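Long-range contact in HMG-CoA Lyase (Bacillus subtilis subsp. subtilis, PDB 1YDO), which belongs to the HMGL-like family of TIM-barrel proteins and is probably an enzyme: residues Val7-Gln19 / Trp33-Ile47. Residues are numbered along the deposited sequence; the frame is centred on the assembly and turned at random.
Sequences VTIKEVGPRDGLQ and WINQLSRTGLSYIEI
Lys10 lies across the ring of Tyr44, its CD centred over one face, 3.4 Å from the ring centroid, in a CH-pi contact. With CG beside the backbone N (chi1 -55°) and an extended chain, the methylenes sweep over the ring and bring NZ to an off-centre cation-pi position. A long aliphatic chain with a charged end suits this place, because NZ also forms a salt bridge with Glu173, while Tyr44 OH bonds to Glu97. Beneath, strands 8-11 and 44-47 run parallel, 16° apart: Glu11 N donates to Tyr44 O (3.2 Å), and Glu46 N donates to Glu11 O (N-H...O angle 165°). In the eight-stranded TIM barrel this is where the first strand meets the second.

On the side facing the helices the packing is largely apolar. Leu42 splits its methyls, CD2 meeting Ile9 CD1 and CD1 reaching Glu11 CB at 3.6 Å. Beyond the strand end, the compact ring of Pro14 wedges between helix 33-38 and strand 44-47; its CB lies 3.8 Å from Ile34 CD1 and its CG equally near Ile45 CG2, and Trp33 crosses it nearly perpendicularly, CZ3 4.0 Å from Pro14 CB. Glu11 packs its methylenes on Leu42 and Leu37; in the carboxylate beyond them OE1 accepts from Gly13 N and Ala234 N, and OE2 is hydrogen-bonded to Thr252 OG1.

At the barrel mouth the bent Arg15 chain lies beside the extended Glu46 in a salt bridge: NH1 donates almost straight to OE2 on its syn side (3.2 Å), with OE2 near the guanidinium plane but NH1 tilted from the carboxylate's. Asp16 shares the guanidinium charge through NH2. The looser end is at partly exposed Thr8 and Ser43, where a water replaces direct pairing, donating to Ile9 O and accepting from Ser43 N (3.1 Å).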
loop_
_atom_site.group_PDB
_atom_site.type_symbol
_atom_site.label_atom_id
_atom_site.label_comp_id
_atom_site.label_asym_id
_atom_site.label_seq_id
_atom_site.Cartn_x
_atom_site.Cartn_y
_atom_site.Cartn_z
ATOM N N VAL A 7 -10.348 7.278 14.957
ATOM C CA VAL A 7 -9.079 6.615 15.174
ATOM C C VAL A 7 -7.965 7.612 15.319
ATOM O O VAL A 7 -7.764 8.440 14.443
ATOM C CB VAL A 7 -8.749 5.687 14.022
ATOM C CG1 VAL A 7 -7.276 5.335 14.051
ATOM C CG2 VAL A 7 -9.586 4.426 14.133
ATOM N N THR A 8 -7.238 7.519 16.428
ATOM C CA THR A 8 -6.132 8.423 16.692
ATOM C C THR A 8 -4.816 7.948 16.086
ATOM O O THR A 8 -4.341 6.854 16.379
ATOM C CB THR A 8 -5.946 8.626 18.199
ATOM O OG1 THR A 8 -6.469 7.492 18.894
ATOM C CG2 THR A 8 -6.683 9.877 18.657
ATOM N N ILE A 9 -4.236 8.791 15.231
ATOM C CA ILE A 9 -2.971 8.488 14.582
ATOM C C ILE A 9 -1.857 9.333 15.191
ATOM O O ILE A 9 -2.012 10.538 15.383
ATOM C CB ILE A 9 -2.995 8.790 13.077
ATOM C CG1 ILE A 9 -3.022 10.279 12.862
ATOM C CG2 ILE A 9 -4.203 8.154 12.406
ATOM C CD1 ILE A 9 -2.487 10.654 11.535
ATOM N N LYS A 10 -0.718 8.701 15.465
ATOM C CA LYS A 10 0.422 9.392 16.057
ATOM C C LYS A 10 1.581 9.603 15.079
ATOM O O LYS A 10 2.054 8.666 14.454
ATOM C CB LYS A 10 0.885 8.607 17.285
ATOM C CG LYS A 10 -0.251 8.385 18.279
ATOM C CD LYS A 10 0.249 7.962 19.648
ATOM C CE LYS A 10 -0.885 7.955 20.656
ATOM N NZ LYS A 10 -0.395 7.554 22.001
ATOM N N GLU A 11 2.025 10.847 14.956
ATOM C CA GLU A 11 3.128 11.189 14.070
ATOM C C GLU A 11 4.473 10.905 14.735
ATOM O O GLU A 11 4.699 11.327 15.867
ATOM C CB GLU A 11 3.062 12.673 13.708
ATOM C CG GLU A 11 4.226 13.138 12.861
ATOM C CD GLU A 11 4.264 12.458 11.499
ATOM O OE1 GLU A 11 5.379 12.220 10.988
ATOM O OE2 GLU A 11 3.184 12.172 10.932
ATOM N N VAL A 12 5.361 10.189 14.044
ATOM C CA VAL A 12 6.693 9.896 14.590
ATOM C C VAL A 12 7.775 10.242 13.575
ATOM O O VAL A 12 8.914 9.787 13.692
ATOM C CB VAL A 12 6.871 8.404 14.989
ATOM C CG1 VAL A 12 5.932 8.058 16.116
ATOM C CG2 VAL A 12 6.634 7.496 13.791
ATOM N N GLY A 13 7.410 11.056 12.590
ATOM C CA GLY A 13 8.350 11.438 11.558
ATOM C C GLY A 13 9.568 12.197 12.044
ATOM O O GLY A 13 10.719 11.833 11.735
ATOM N N PRO A 14 9.352 13.270 12.814
ATOM C CA PRO A 14 10.489 14.046 13.313
ATOM C C PRO A 14 11.461 13.207 14.125
ATOM O O PRO A 14 12.573 13.632 14.407
ATOM C CB PRO A 14 9.826 15.145 14.132
ATOM C CG PRO A 14 8.560 14.527 14.580
ATOM C CD PRO A 14 8.085 13.780 13.360
ATOM N N ARG A 15 11.059 12.001 14.494
ATOM C CA ARG A 15 11.957 11.181 15.269
ATOM C C ARG A 15 12.383 9.946 14.498
ATOM O O ARG A 15 13.481 9.922 13.928
ATOM C CB ARG A 15 11.308 10.794 16.588
ATOM C CG ARG A 15 12.265 10.154 17.555
ATOM C CD ARG A 15 11.727 8.802 17.961
ATOM N NE ARG A 15 12.263 7.703 17.163
ATOM C CZ ARG A 15 11.672 6.519 17.027
ATOM N NH1 ARG A 15 10.511 6.274 17.624
ATOM N NH2 ARG A 15 12.254 5.571 16.310
ATOM N N ASP A 16 11.518 8.929 14.468
ATOM C CA ASP A 16 11.809 7.671 13.757
ATOM C C ASP A 16 12.115 7.932 12.282
ATOM O O ASP A 16 12.849 7.174 11.647
ATOM C CB ASP A 16 10.624 6.700 13.863
ATOM C CG ASP A 16 11.026 5.249 13.591
ATOM O OD1 ASP A 16 10.148 4.361 13.629
ATOM O OD2 ASP A 16 12.228 4.995 13.342
ATOM N N GLY A 17 11.563 9.017 11.752
ATOM C CA GLY A 17 11.810 9.345 10.369
ATOM C C GLY A 17 13.133 10.029 10.151
ATOM O O GLY A 17 13.929 9.606 9.318
ATOM N N LEU A 18 13.398 11.079 10.907
ATOM C CA LEU A 18 14.656 11.788 10.710
ATOM C C LEU A 18 15.904 11.000 11.102
ATOM O O LEU A 18 16.945 11.132 10.456
ATOM C CB LEU A 18 14.608 13.132 11.436
ATOM C CG LEU A 18 14.196 14.338 10.574
ATOM C CD1 LEU A 18 13.339 13.930 9.390
ATOM C CD2 LEU A 18 13.459 15.321 11.446
ATOM N N GLN A 19 15.803 10.170 12.139
ATOM C CA GLN A 19 16.962 9.392 12.562
ATOM C C GLN A 19 17.236 8.236 11.625
ATOM O O GLN A 19 18.233 7.526 11.779
ATOM C CB GLN A 19 16.799 8.844 13.986
ATOM C CG GLN A 19 15.841 7.678 14.137
ATOM C CD GLN A 19 15.978 6.988 15.484
ATOM O OE1 GLN A 19 16.913 6.229 15.697
ATOM N NE2 GLN A 19 15.052 7.261 16.402
ATOM N N TRP A 33 9.501 22.679 10.616
ATOM C CA TRP A 33 8.667 21.581 10.111
ATOM C C TRP A 33 7.721 21.020 11.154
ATOM O O TRP A 33 6.579 20.666 10.843
ATOM C CB TRP A 33 9.536 20.445 9.581
ATOM C CG TRP A 33 8.761 19.330 8.992
ATOM C CD1 TRP A 33 7.813 19.415 8.025
ATOM C CD2 TRP A 33 8.918 17.943 9.284
ATOM N NE1 TRP A 33 7.366 18.157 7.688
ATOM C CE2 TRP A 33 8.026 17.239 8.453
ATOM C CE3 TRP A 33 9.724 17.226 10.173
ATOM C CZ2 TRP A 33 7.926 15.852 8.478
ATOM C CZ3 TRP A 33 9.625 15.838 10.195
ATOM C CH2 TRP A 33 8.730 15.170 9.356
ATOM N N ILE A 34 8.215 20.920 12.386
ATOM C CA ILE A 34 7.422 20.403 13.494
ATOM C C ILE A 34 6.329 21.402 13.830
ATOM O O ILE A 34 5.270 21.026 14.335
ATOM C CB ILE A 34 8.301 20.154 14.736
ATOM C CG1 ILE A 34 9.343 19.071 14.421
ATOM C CG2 ILE A 34 7.442 19.713 15.917
ATOM C CD1 ILE A 34 10.213 18.671 15.600
ATOM N N ASN A 35 6.589 22.675 13.537
ATOM C CA ASN A 35 5.606 23.715 13.785
ATOM C C ASN A 35 4.418 23.482 12.874
ATOM O O ASN A 35 3.273 23.495 13.315
ATOM C CB ASN A 35 6.215 25.087 13.532
ATOM C CG ASN A 35 7.077 25.550 14.685
ATOM O OD1 ASN A 35 7.792 26.544 14.565
ATOM N ND2 ASN A 35 7.006 24.838 15.818
ATOM N N GLN A 36 4.706 23.255 11.601
ATOM C CA GLN A 36 3.660 22.982 10.636
ATOM C C GLN A 36 2.832 21.812 11.169
ATOM O O GLN A 36 1.610 21.891 11.307
ATOM C CB GLN A 36 4.284 22.610 9.295
ATOM C CG GLN A 36 5.284 23.631 8.784
ATOM C CD GLN A 36 5.916 23.216 7.466
ATOM O OE1 GLN A 36 5.244 22.662 6.589
ATOM N NE2 GLN A 36 7.205 23.502 7.309
ATOM N N LEU A 37 3.514 20.721 11.484
ATOM C CA LEU A 37 2.844 19.548 12.002
ATOM C C LEU A 37 1.917 19.869 13.170
ATOM O O LEU A 37 0.755 19.480 13.153
ATOM C CB LEU A 37 3.880 18.515 12.416
ATOM C CG LEU A 37 4.238 17.452 11.384
ATOM C CD1 LEU A 37 4.243 18.002 9.972
ATOM C CD2 LEU A 37 5.579 16.901 11.759
ATOM N N SER A 38 2.429 20.583 14.175
ATOM C CA SER A 38 1.640 20.962 15.352
ATOM C C SER A 38 0.287 21.531 14.962
ATOM O O SER A 38 -0.732 21.178 15.547
ATOM C CB SER A 38 2.382 22.006 16.186
ATOM O OG SER A 38 3.628 21.515 16.652
ATOM N N ARG A 39 0.267 22.423 13.984
ATOM C CA ARG A 39 -1.001 22.997 13.569
ATOM C C ARG A 39 -1.507 22.320 12.309
ATOM O O ARG A 39 -1.879 22.969 11.334
ATOM C CB ARG A 39 -0.865 24.511 13.358
ATOM C CG ARG A 39 0.122 24.949 12.302
ATOM C CD ARG A 39 0.212 26.480 12.284
ATOM N NE ARG A 39 0.833 27.014 13.501
ATOM C CZ ARG A 39 2.147 27.109 13.707
ATOM N NH1 ARG A 39 2.601 27.602 14.851
ATOM N NH2 ARG A 39 3.009 26.732 12.763
ATOM N N THR A 40 -1.530 20.997 12.347
ATOM C CA THR A 40 -1.983 20.219 11.216
ATOM C C THR A 40 -3.273 19.484 11.582
ATOM O O THR A 40 -4.101 19.154 10.726
ATOM C CB THR A 40 -0.900 19.216 10.813
ATOM O OG1 THR A 40 -1.058 18.880 9.434
ATOM C CG2 THR A 40 -0.999 17.955 11.653
ATOM N N GLY A 41 -3.454 19.253 12.873
ATOM C CA GLY A 41 -4.642 18.567 13.327
ATOM C C GLY A 41 -4.211 17.384 14.157
ATOM O O GLY A 41 -4.959 16.878 14.990
ATOM N N LEU A 42 -2.990 16.928 13.918
ATOM C CA LEU A 42 -2.455 15.810 14.680
ATOM C C LEU A 42 -2.502 16.204 16.159
ATOM O O LEU A 42 -2.373 17.377 16.491
ATOM C CB LEU A 42 -1.009 15.536 14.253
ATOM C CG LEU A 42 -0.790 14.817 12.925
ATOM C CD1 LEU A 42 0.639 14.989 12.478
ATOM C CD2 LEU A 42 -1.131 13.341 13.085
ATOM N N SER A 43 -2.681 15.224 17.037
ATOM C CA SER A 43 -2.750 15.480 18.470
ATOM C C SER A 43 -1.607 14.797 19.219
ATOM O O SER A 43 -1.622 14.730 20.445
ATOM C CB SER A 43 -4.070 14.965 19.037
ATOM O OG SER A 43 -4.095 13.562 19.047
ATOM N N TYR A 44 -0.625 14.279 18.487
ATOM C CA TYR A 44 0.502 13.596 19.104
ATOM C C TYR A 44 1.688 13.632 18.157
ATOM O O TYR A 44 1.552 13.308 16.985
ATOM C CB TYR A 44 0.108 12.162 19.409
ATOM C CG TYR A 44 1.162 11.376 20.129
ATOM C CD1 TYR A 44 2.257 10.853 19.446
ATOM C CD2 TYR A 44 1.029 11.094 21.487
ATOM C CE1 TYR A 44 3.193 10.058 20.097
ATOM C CE2 TYR A 44 1.957 10.299 22.147
ATOM C CZ TYR A 44 3.037 9.776 21.442
ATOM O OH TYR A 44 3.935 8.939 22.070
ATOM N N ILE A 45 2.854 14.025 18.666
ATOM C CA ILE A 45 4.042 14.125 17.834
ATOM C C ILE A 45 5.330 13.831 18.586
ATOM O O ILE A 45 5.656 14.547 19.524
ATOM C CB ILE A 45 4.198 15.537 17.294
ATOM C CG1 ILE A 45 2.936 15.989 16.581
ATOM C CG2 ILE A 45 5.392 15.591 16.380
ATOM C CD1 ILE A 45 3.074 17.373 15.984
ATOM N N GLU A 46 6.071 12.798 18.191
ATOM C CA GLU A 46 7.341 12.546 18.858
ATOM C C GLU A 46 8.353 13.525 18.277
ATOM O O GLU A 46 8.982 13.233 17.267
ATOM C CB GLU A 46 7.834 11.145 18.594
ATOM C CG GLU A 46 7.030 10.096 19.263
ATOM C CD GLU A 46 7.776 8.773 19.339
ATOM O OE1 GLU A 46 7.163 7.758 19.751
ATOM O OE2 GLU A 46 8.978 8.743 18.990
ATOM N N ILE A 47 8.518 14.679 18.910
ATOM C CA ILE A 47 9.439 15.684 18.406
ATOM C C ILE A 47 10.881 15.223 18.245
ATOM O O ILE A 47 11.569 15.673 17.333
ATOM C CB ILE A 47 9.435 16.916 19.300
ATOM C CG1 ILE A 47 9.855 16.522 20.716
ATOM C CG2 ILE A 47 8.053 17.541 19.319
ATOM C CD1 ILE A 47 10.021 17.701 21.644
HETATM O O HOH W 1 -4.114 12.902 15.654
#